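Local coordinates for protein macrolide 2'-phosphotransferase MphH (Brachybacterium faecium, PDB 5UXD) that binds the macrolide antibiotic azithromycin and, as a macrolide 2'-phosphotransferase, probably inactivates macrolides by transferring a phosphate group to the 2'-hydroxyl, at residues Ala269-Tyr274 and Ala291-Pro296; Gly165-Ile170 and Ala285-Ala290; Arg158-Arg163 and Tyr274-Leu279. One frame throughout, in Å; residues are numbered along the deposited sequence.

In the fold
The three contacts form one cluster in the helical part of a kinase-like phosphotransferase fold, with the centre of contact 1 about 7 Å from that of contact 2 and about 9 Å from that of contact 3; contacts 2 and 3 are also about 9 Å apart. Three helices make them. Helix 150-167 comes first along the chain and supplies 158-163 and, with the turn after it, 165-170. More than a hundred residues later come helices 270-281 and 284-294, consecutive in sequence, which pack on each other in contact 1 and return to the earlier helix in contacts 3 and 2. Helix 270-281 packs on both other helices and also lines the azithromycin pocket, which contacts 1 and 3 touch.

Contact 1 of 3, residues Ala269-Tyr274 and Ala291-Pro296; sequences AAPLGY and AAALNP. With ZIT (azithromycin), chain C.
Pro271 turns its ring toward helix 284-294 and meets both Ala293 and Leu294 in that helix's last turn. Pro271 and Ala293 each point toward the opposite helix, and their CB atoms come within 3.8 Å. These two compact side chains let the backbones approach closely, with Pro271 CA 5.4 Å from Ala293 CA. Leu294 gets there by a less direct route. Its CG lies anti to the carbonyl carbon, beside the backbone N (chi1 -69°), and from there the CD2 branch reaches Pro271 CB at 3.6 Å and touches the Pro271 carbonyl oxygen as well. Leu272 starts off pointing away from the partner helix, but its end swings back and crosses Leu294 at about a right angle, CD2 to CD2 at 4.0 Å. The side-chain packing is apolar.

The start of one helix packing on the end of the next makes this a splayed helical hairpin, and its first helix also borders the drug. Gly273 has no side chain, and its carbonyl carbon C comes 3.0 Å from azithromycin O4B. One face of the Tyr274 ring takes the sugar methyl C6A, 3.6 Å above the plane and toward the rim. Behind the hairpin, Leu272 and Leu294 both rest on Val164 of helix 150-167, while Trp178 of helix 172-183 packs against Pro271 and Leu272.

Contact 2 of 3, residues Gly165-Ile170 and Ala285-Ala290; sequences GAEFEI and AHREAA
Phe168 drives its ring between the end of helix 150-167 and helix 284-294, and the packing there is close. Its CE2 lies 3.5 Å from the backbone O of Arg287, which sits at the ring edge in the ring plane, and 3.7 Å from Arg287 CG. Ala290 CB adds an oblique contact, 4.0 Å from Phe168 CE2. Helix 284-294 is the second arm of a helical hairpin in the helical lobe of this kinase-like fold; Phe168 reaches the first arm too, at Ala278, and so fills the seam where three helices converge.

The outer side is polar and more open to solvent, held by a few directed contacts in place of close packing. Arg287 leaves its backbone extended, then bends at chi3 (-140°), which lays the guanidinium almost parallel to the Phe168 ring, the planes 14° apart. The result is an off-centre cation-pi contact, with Arg287 CZ 5.0 Å from the ring centroid. Exposed Glu167 closes the edge with a salt bridge: Arg287 NH2 donates in its own plane to the anti lone pair of Glu167 OE1 at 2.7 Å, though the bond is bent (130°). A water donates to Glu167 O at 2.8 Å; its separation from Arg287 NE is implausibly short, so that link is doubtful.

Contact 3 of 3, residues Arg158-Arg163 and Tyr274-Leu279; sequences RQDLAR and YGLYAL. With ZIT (azithromycin), chain C.
Asp160 and Leu276 share the same first torsion: each carries CG beside its backbone N, anti to the carbonyl carbon (chi1 -72° and -70°). That swings the carboxylate of one and the two methyls of the other into the gap between helices 150-167 and 270-281, in the helical lobe of the kinase-like phosphotransferase fold. Between residues 158-163 and 274-279 the backbones come nearest here, with Asp160 CA 7.4 Å from Leu276 CA.

The two side chains cross at about a right angle, and the leucine lies over a face of the carboxylate. Leu276 CD1 sits almost directly above Asp160 CG at 3.5 Å and reaches OD2 of the same residue at 3.4 Å. The other methyl, CD2, is on the same face, farther along toward OD1. This is van der Waals contact between a charged group and a hydrocarbon, near the surface. One turn on, Leu279 brings CD1 to 4.4 Å from the backbone O of Arg163, a loose touch. Arg163 begins by pointing toward helix 270-281, but its long chain then leads off, and its guanidinium has Gln159 OE1 over one face. Val164, the next residue of helix 150-167, also packs on Leu276.

Helix 270-281 uses another side for azithromycin. Tyr277 leaves the helix on the side facing the drug, and with CG anti to the backbone N (chi1 -176°) its ring lies against the amino sugar. Sugar carbon C4A stands over the ring centre, 3.7 Å above the plane, while His286 makes a strongly offset stack from the other side. Nearer the backbone, Tyr277 CD1 meets the sugar methyl C6A at 3.5 Å; at the far end, Tyr277 OH lies 3.5 Å from the N-methyl carbon C7A.

Contact 1 of 3, residues Ala269-Tyr274 and Ala291-Pro296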
# COMPACT_ATOMS: atom_id res chain seq x y z
N ALA A 269 -5.32 3.37 -15.63
CA ALA A 269 -6.34 4.29 -15.15
C ALA A 269 -5.88 5.05 -13.90
O ALA A 269 -6.69 5.72 -13.25
CB ALA A 269 -7.64 3.53 -14.87
N ALA A 270 -4.60 4.95 -13.58
CA ALA A 270 -4.02 5.77 -12.52
C ALA A 270 -4.35 7.25 -12.63
O ALA A 270 -4.55 7.88 -11.58
CB ALA A 270 -2.50 5.57 -12.49
N PRO A 271 -4.43 7.87 -13.82
CA PRO A 271 -4.82 9.30 -13.84
C PRO A 271 -6.17 9.56 -13.21
O PRO A 271 -6.39 10.66 -12.68
CB PRO A 271 -4.81 9.64 -15.34
CG PRO A 271 -3.77 8.67 -15.92
CD PRO A 271 -4.00 7.41 -15.15
N LEU A 272 -7.10 8.59 -13.24
CA LEU A 272 -8.35 8.83 -12.53
C LEU A 272 -8.14 8.85 -11.02
O LEU A 272 -8.77 9.64 -10.31
CB LEU A 272 -9.39 7.76 -12.89
CG LEU A 272 -9.95 7.76 -14.31
CD1 LEU A 272 -10.85 6.52 -14.54
CD2 LEU A 272 -10.71 9.05 -14.59
N GLY A 273 -7.24 8.03 -10.48
CA GLY A 273 -6.91 8.16 -9.07
C GLY A 273 -6.34 9.52 -8.72
O GLY A 273 -6.64 10.08 -7.65
N TYR A 274 -5.49 10.07 -9.60
CA TYR A 274 -4.98 11.42 -9.39
C TYR A 274 -6.11 12.44 -9.39
O TYR A 274 -6.13 13.37 -8.56
CB TYR A 274 -3.96 11.77 -10.48
CG TYR A 274 -2.69 12.45 -10.00
CD1 TYR A 274 -2.73 13.42 -9.01
CD2 TYR A 274 -1.46 12.12 -10.55
CE1 TYR A 274 -1.56 14.04 -8.57
CE2 TYR A 274 -0.28 12.73 -10.12
CZ TYR A 274 -0.34 13.69 -9.13
OH TYR A 274 0.82 14.30 -8.69
N ALA A 291 -4.59 16.96 -13.92
CA ALA A 291 -5.01 17.42 -15.24
C ALA A 291 -3.98 17.07 -16.31
O ALA A 291 -4.35 16.71 -17.44
CB ALA A 291 -5.27 18.92 -15.21
N ALA A 292 -2.69 17.18 -15.99
CA ALA A 292 -1.67 16.82 -16.97
C ALA A 292 -1.68 15.33 -17.29
O ALA A 292 -1.39 14.95 -18.43
CB ALA A 292 -0.29 17.25 -16.49
N ALA A 293 -1.99 14.49 -16.31
CA ALA A 293 -2.06 13.04 -16.54
C ALA A 293 -3.31 12.64 -17.31
O ALA A 293 -3.27 11.69 -18.10
CB ALA A 293 -2.02 12.29 -15.22
N LEU A 294 -4.42 13.37 -17.11
CA LEU A 294 -5.68 13.05 -17.78
C LEU A 294 -5.76 13.59 -19.20
O LEU A 294 -6.56 13.10 -19.99
CB LEU A 294 -6.85 13.61 -16.95
CG LEU A 294 -7.07 12.89 -15.61
CD1 LEU A 294 -7.79 13.79 -14.61
CD2 LEU A 294 -7.82 11.55 -15.81
N ASN A 295 -4.95 14.59 -19.55
CA ASN A 295 -4.99 15.22 -20.87
C ASN A 295 -3.58 15.57 -21.31
O ASN A 295 -3.20 16.74 -21.41
CB ASN A 295 -5.89 16.46 -20.84
CG ASN A 295 -6.03 17.09 -22.20
OD1 ASN A 295 -6.10 16.39 -23.21
ND2 ASN A 295 -6.07 18.42 -22.23
N PRO A 296 -2.76 14.55 -21.62
CA PRO A 296 -1.35 14.82 -21.91
C PRO A 296 -1.20 15.65 -23.17
O PRO A 296 -2.07 15.62 -24.06
CB PRO A 296 -0.76 13.41 -22.10
CG PRO A 296 -1.75 12.47 -21.47
CD PRO A 296 -3.08 13.12 -21.70
C1 ZIT C . 3.03 3.98 -8.22
C2 ZIT C . 2.01 4.25 -7.07
C3 ZIT C . 1.45 5.63 -7.34
C4 ZIT C . 2.30 6.58 -6.45
C5 ZIT C . 1.84 8.04 -6.57
C6 ZIT C . 2.89 8.81 -7.33
C7 ZIT C . 4.05 9.22 -6.40
C8 ZIT C . 5.12 10.02 -7.23
C9 ZIT C . 6.39 9.16 -7.47
N10 ZIT C . 6.18 8.20 -8.67
C11 ZIT C . 6.92 6.95 -8.58
C12 ZIT C . 6.07 5.80 -9.13
C13 ZIT C . 6.53 4.39 -8.80
C14 ZIT C . 5.35 3.43 -8.94
C15 ZIT C . 5.85 2.00 -8.93
C16 ZIT C . 4.65 1.01 -8.85
C17 ZIT C . 1.02 3.13 -6.98
C18 ZIT C . 2.26 6.08 -5.03
C19 ZIT C . 2.24 10.04 -7.97
C20 ZIT C . 5.46 11.24 -6.53
C21 ZIT C . 6.42 8.92 -9.93
C22 ZIT C . 8.25 7.05 -9.31
C23 ZIT C . 7.08 4.28 -7.36
O1 ZIT C . 2.69 4.10 -9.38
O6 ZIT C . 3.43 8.01 -8.37
O12 ZIT C . 5.96 5.90 -10.53
O13 ZIT C . 7.57 4.00 -9.73
O14 ZIT C . 4.44 3.58 -7.83
C1A ZIT C . 0.34 8.88 -4.90
C2A ZIT C . 0.24 9.26 -3.44
C3A ZIT C . -1.19 9.36 -3.05
C4A ZIT C . -1.91 10.31 -3.93
C5A ZIT C . -1.64 10.10 -5.43
C6A ZIT C . -2.13 11.23 -6.23
C7A ZIT C . -0.78 11.11 -1.42
C8A ZIT C . -2.67 9.70 -1.13
O1A ZIT C . 1.66 8.62 -5.28
O2A ZIT C . 0.91 8.31 -2.61
N3A ZIT C . -1.29 9.77 -1.61
O5A ZIT C . -0.21 9.95 -5.74
C1B ZIT C . -0.76 5.55 -8.28
C2B ZIT C . -2.08 4.93 -7.90
C3B ZIT C . -3.04 5.90 -7.31
C4B ZIT C . -3.19 7.09 -8.19
C5B ZIT C . -1.86 7.73 -8.43
C6B ZIT C . -2.09 8.94 -9.29
C7B ZIT C . -4.44 5.18 -7.12
C8B ZIT C . -2.86 5.63 -4.91
O1B ZIT C . 0.02 5.75 -7.11
O3B ZIT C . -2.54 6.39 -6.05
O4B ZIT C . -3.98 8.09 -7.50
O5B ZIT C . -0.88 6.82 -9.06

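Contact 2 of 3, residues Gly165-Ile170 and Ala285-Ala290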
# COMPACT_ATOMS: atom_id res chain seq x y z
N GLY A 165 -14.39 12.94 -15.09
CA GLY A 165 -14.72 13.54 -16.37
C GLY A 165 -15.54 14.82 -16.25
O GLY A 165 -15.49 15.67 -17.14
N ALA A 166 -16.29 14.97 -15.16
CA ALA A 166 -17.07 16.19 -14.97
C ALA A 166 -16.23 17.36 -14.49
O ALA A 166 -16.62 18.51 -14.70
CB ALA A 166 -18.20 15.94 -13.97
N GLU A 167 -15.08 17.10 -13.86
CA GLU A 167 -14.24 18.17 -13.35
C GLU A 167 -12.97 18.40 -14.16
O GLU A 167 -12.37 19.47 -14.03
CB GLU A 167 -13.85 17.88 -11.89
CG GLU A 167 -15.01 17.91 -10.93
CD GLU A 167 -15.37 19.32 -10.53
OE1 GLU A 167 -14.46 20.18 -10.54
OE2 GLU A 167 -16.55 19.57 -10.21
N PHE A 168 -12.57 17.44 -14.99
CA PHE A 168 -11.33 17.51 -15.75
C PHE A 168 -11.58 17.20 -17.22
O PHE A 168 -12.44 16.39 -17.55
CB PHE A 168 -10.28 16.51 -15.26
CG PHE A 168 -9.77 16.76 -13.87
CD1 PHE A 168 -10.45 16.24 -12.78
CD2 PHE A 168 -8.59 17.46 -13.67
CE1 PHE A 168 -9.98 16.44 -11.50
CE2 PHE A 168 -8.12 17.66 -12.39
CZ PHE A 168 -8.81 17.16 -11.30
N GLU A 169 -10.79 17.82 -18.09
CA GLU A 169 -10.74 17.39 -19.48
C GLU A 169 -9.96 16.08 -19.56
O GLU A 169 -8.86 15.97 -19.01
CB GLU A 169 -10.07 18.46 -20.34
CG GLU A 169 -10.62 18.56 -21.76
CD GLU A 169 -12.06 19.01 -21.79
OE1 GLU A 169 -12.91 18.24 -22.29
OE2 GLU A 169 -12.35 20.13 -21.32
N ILE A 170 -10.54 15.08 -20.23
CA ILE A 170 -9.88 13.79 -20.40
C ILE A 170 -9.65 13.57 -21.89
O ILE A 170 -10.58 13.68 -22.69
CB ILE A 170 -10.69 12.63 -19.80
CG1 ILE A 170 -10.96 12.88 -18.31
CG2 ILE A 170 -9.96 11.29 -20.02
CD1 ILE A 170 -11.81 11.82 -17.66
N ALA A 285 -2.27 22.54 -6.72
CA ALA A 285 -1.12 21.81 -7.25
C ALA A 285 -1.50 20.38 -7.62
O ALA A 285 -1.01 19.84 -8.62
CB ALA A 285 0.03 21.84 -6.26
N HIS A 286 -2.36 19.75 -6.82
CA HIS A 286 -2.79 18.39 -7.14
C HIS A 286 -3.71 18.37 -8.36
O HIS A 286 -3.65 17.45 -9.18
CB HIS A 286 -3.49 17.75 -5.94
CG HIS A 286 -2.64 17.73 -4.70
ND1 HIS A 286 -3.18 17.59 -3.44
CD2 HIS A 286 -1.31 17.85 -4.53
CE1 HIS A 286 -2.20 17.62 -2.54
NE2 HIS A 286 -1.06 17.77 -3.18
N ARG A 287 -4.59 19.37 -8.48
CA ARG A 287 -5.45 19.46 -9.66
C ARG A 287 -4.62 19.63 -10.93
O ARG A 287 -4.93 19.03 -11.97
CB ARG A 287 -6.43 20.62 -9.49
CG ARG A 287 -7.37 20.82 -10.68
CD ARG A 287 -8.38 21.93 -10.43
NE ARG A 287 -9.70 21.56 -10.94
CZ ARG A 287 -10.68 21.06 -10.19
NH1 ARG A 287 -10.50 20.89 -8.89
NH2 ARG A 287 -11.85 20.75 -10.74
N GLU A 288 -3.56 20.44 -10.86
CA GLU A 288 -2.72 20.64 -12.04
C GLU A 288 -2.01 19.36 -12.45
O GLU A 288 -1.90 19.05 -13.64
CB GLU A 288 -1.70 21.75 -11.79
CG GLU A 288 -2.26 23.14 -12.06
CD GLU A 288 -2.95 23.21 -13.40
OE1 GLU A 288 -2.30 22.89 -14.42
OE2 GLU A 288 -4.15 23.56 -13.44
N ALA A 289 -1.51 18.60 -11.47
CA ALA A 289 -0.82 17.35 -11.79
C ALA A 289 -1.79 16.31 -12.34
O ALA A 289 -1.47 15.60 -13.31
CB ALA A 289 -0.09 16.82 -10.56
N ALA A 290 -2.98 16.20 -11.75
CA ALA A 290 -3.98 15.27 -12.27
C ALA A 290 -4.42 15.66 -13.67
O ALA A 290 -4.59 14.80 -14.54
CB ALA A 290 -5.19 15.21 -11.33
O HOH W 1 -10.20 21.16 -13.31

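Contact 3 of 3, residues Arg158-Arg163 and Tyr274-Leu279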
# COMPACT_ATOMS: atom_id res chain seq x y z
N ARG A 158 -16.84 3.02 -12.59
CA ARG A 158 -17.71 3.75 -13.52
C ARG A 158 -18.06 5.13 -12.98
O ARG A 158 -18.02 6.12 -13.72
CB ARG A 158 -18.98 2.94 -13.80
CG ARG A 158 -18.74 1.78 -14.75
CD ARG A 158 -19.93 0.85 -14.78
NE ARG A 158 -19.88 -0.08 -15.90
CZ ARG A 158 -20.38 -1.32 -15.87
NH1 ARG A 158 -20.96 -1.78 -14.77
NH2 ARG A 158 -20.30 -2.10 -16.94
N GLN A 159 -18.40 5.21 -11.70
CA GLN A 159 -18.71 6.48 -11.05
C GLN A 159 -17.50 7.40 -11.05
O GLN A 159 -17.64 8.61 -11.24
CB GLN A 159 -19.20 6.22 -9.63
CG GLN A 159 -19.39 7.46 -8.80
CD GLN A 159 -20.42 7.26 -7.70
OE1 GLN A 159 -20.08 7.21 -6.52
NE2 GLN A 159 -21.68 7.12 -8.09
N ASP A 160 -16.33 6.81 -10.77
CA ASP A 160 -15.10 7.58 -10.69
C ASP A 160 -14.77 8.23 -12.03
O ASP A 160 -14.39 9.40 -12.09
CB ASP A 160 -13.94 6.68 -10.25
CG ASP A 160 -14.02 6.29 -8.76
OD1 ASP A 160 -14.88 6.83 -8.04
OD2 ASP A 160 -13.21 5.45 -8.33
N LEU A 161 -14.90 7.47 -13.12
CA LEU A 161 -14.70 8.04 -14.44
C LEU A 161 -15.67 9.19 -14.68
O LEU A 161 -15.30 10.22 -15.25
CB LEU A 161 -14.87 6.96 -15.51
CG LEU A 161 -14.83 7.44 -16.97
CD1 LEU A 161 -13.51 8.15 -17.25
CD2 LEU A 161 -15.03 6.28 -17.93
N ALA A 162 -16.93 9.03 -14.26
CA ALA A 162 -17.91 10.08 -14.51
C ALA A 162 -17.60 11.32 -13.68
O ALA A 162 -17.68 12.45 -14.19
CB ALA A 162 -19.32 9.57 -14.21
N ARG A 163 -17.23 11.14 -12.42
CA ARG A 163 -16.94 12.28 -11.57
C ARG A 163 -15.70 13.02 -12.04
O ARG A 163 -15.71 14.25 -12.12
CB ARG A 163 -16.79 11.82 -10.12
CG ARG A 163 -18.11 11.47 -9.48
CD ARG A 163 -17.95 10.98 -8.06
NE ARG A 163 -19.26 10.89 -7.40
CZ ARG A 163 -19.46 10.34 -6.22
NH1 ARG A 163 -18.45 9.81 -5.54
NH2 ARG A 163 -20.69 10.31 -5.70
N TYR A 274 -5.49 10.07 -9.60
CA TYR A 274 -4.98 11.42 -9.39
C TYR A 274 -6.11 12.44 -9.39
O TYR A 274 -6.13 13.37 -8.56
CB TYR A 274 -3.96 11.77 -10.48
CG TYR A 274 -2.69 12.45 -10.00
CD1 TYR A 274 -2.73 13.42 -9.01
CD2 TYR A 274 -1.46 12.12 -10.55
CE1 TYR A 274 -1.56 14.04 -8.57
CE2 TYR A 274 -0.28 12.73 -10.12
CZ TYR A 274 -0.34 13.69 -9.13
OH TYR A 274 0.82 14.30 -8.69
N GLY A 275 -7.06 12.30 -10.32
CA GLY A 275 -8.19 13.22 -10.35
C GLY A 275 -9.00 13.16 -9.07
O GLY A 275 -9.37 14.19 -8.50
N LEU A 276 -9.27 11.94 -8.59
CA LEU A 276 -10.01 11.75 -7.34
C LEU A 276 -9.28 12.40 -6.18
O LEU A 276 -9.91 13.07 -5.35
CB LEU A 276 -10.20 10.26 -7.06
CG LEU A 276 -11.18 9.51 -7.98
CD1 LEU A 276 -11.18 8.03 -7.66
CD2 LEU A 276 -12.58 10.08 -7.88
N TYR A 277 -7.97 12.19 -6.09
CA TYR A 277 -7.18 12.79 -5.02
C TYR A 277 -7.28 14.31 -5.06
O TYR A 277 -7.53 14.96 -4.03
CB TYR A 277 -5.72 12.33 -5.12
CG TYR A 277 -4.82 12.82 -4.01
CD1 TYR A 277 -3.70 13.61 -4.28
CD2 TYR A 277 -5.09 12.51 -2.68
CE1 TYR A 277 -2.88 14.06 -3.26
CE2 TYR A 277 -4.27 12.96 -1.66
CZ TYR A 277 -3.16 13.74 -1.96
OH TYR A 277 -2.35 14.19 -0.94
N ALA A 278 -7.12 14.90 -6.25
CA ALA A 278 -7.22 16.35 -6.38
C ALA A 278 -8.57 16.86 -5.90
O ALA A 278 -8.64 17.88 -5.21
CB ALA A 278 -6.96 16.76 -7.83
N LEU A 279 -9.66 16.18 -6.27
CA LEU A 279 -10.99 16.60 -5.83
C LEU A 279 -11.15 16.45 -4.32
O LEU A 279 -11.90 17.22 -3.70
CB LEU A 279 -12.06 15.79 -6.56
CG LEU A 279 -12.24 16.15 -8.04
CD1 LEU A 279 -13.11 15.13 -8.74
CD2 LEU A 279 -12.82 17.56 -8.16
C1 ZIT C . 3.03 3.98 -8.22
C2 ZIT C . 2.01 4.25 -7.07
C3 ZIT C . 1.45 5.63 -7.34
C4 ZIT C . 2.30 6.58 -6.45
C5 ZIT C . 1.84 8.04 -6.57
C6 ZIT C . 2.89 8.81 -7.33
C7 ZIT C . 4.05 9.22 -6.40
C8 ZIT C . 5.12 10.02 -7.23
C9 ZIT C . 6.39 9.16 -7.47
N10 ZIT C . 6.18 8.20 -8.67
C11 ZIT C . 6.92 6.95 -8.58
C12 ZIT C . 6.07 5.80 -9.13
C13 ZIT C . 6.53 4.39 -8.80
C14 ZIT C . 5.35 3.43 -8.94
C15 ZIT C . 5.85 2.00 -8.93
C16 ZIT C . 4.65 1.01 -8.85
C17 ZIT C . 1.02 3.13 -6.98
C18 ZIT C . 2.26 6.08 -5.03
C19 ZIT C . 2.24 10.04 -7.97
C20 ZIT C . 5.46 11.24 -6.53
C21 ZIT C . 6.42 8.92 -9.93
C22 ZIT C . 8.25 7.05 -9.31
C23 ZIT C . 7.08 4.28 -7.36
O1 ZIT C . 2.69 4.10 -9.38
O6 ZIT C . 3.43 8.01 -8.37
O12 ZIT C . 5.96 5.90 -10.53
O13 ZIT C . 7.57 4.00 -9.73
O14 ZIT C . 4.44 3.58 -7.83
C1A ZIT C . 0.34 8.88 -4.90
C2A ZIT C . 0.24 9.26 -3.44
C3A ZIT C . -1.19 9.36 -3.05
C4A ZIT C . -1.91 10.31 -3.93
C5A ZIT C . -1.64 10.10 -5.43
C6A ZIT C . -2.13 11.23 -6.23
C7A ZIT C . -0.78 11.11 -1.42
C8A ZIT C . -2.67 9.70 -1.13
O1A ZIT C . 1.66 8.62 -5.28
O2A ZIT C . 0.91 8.31 -2.61
N3A ZIT C . -1.29 9.77 -1.61
O5A ZIT C . -0.21 9.95 -5.74
C1B ZIT C . -0.76 5.55 -8.28
C2B ZIT C . -2.08 4.93 -7.90
C3B ZIT C . -3.04 5.90 -7.31
C4B ZIT C . -3.19 7.09 -8.19
C5B ZIT C . -1.86 7.73 -8.43
C6B ZIT C . -2.09 8.94 -9.29
C7B ZIT C . -4.44 5.18 -7.12
C8B ZIT C . -2.86 5.63 -4.91
O1B ZIT C . 0.02 5.75 -7.11
O3B ZIT C . -2.54 6.39 -6.05
O4B ZIT C . -3.98 8.09 -7.50
O5B ZIT C . -0.88 6.82 -9.06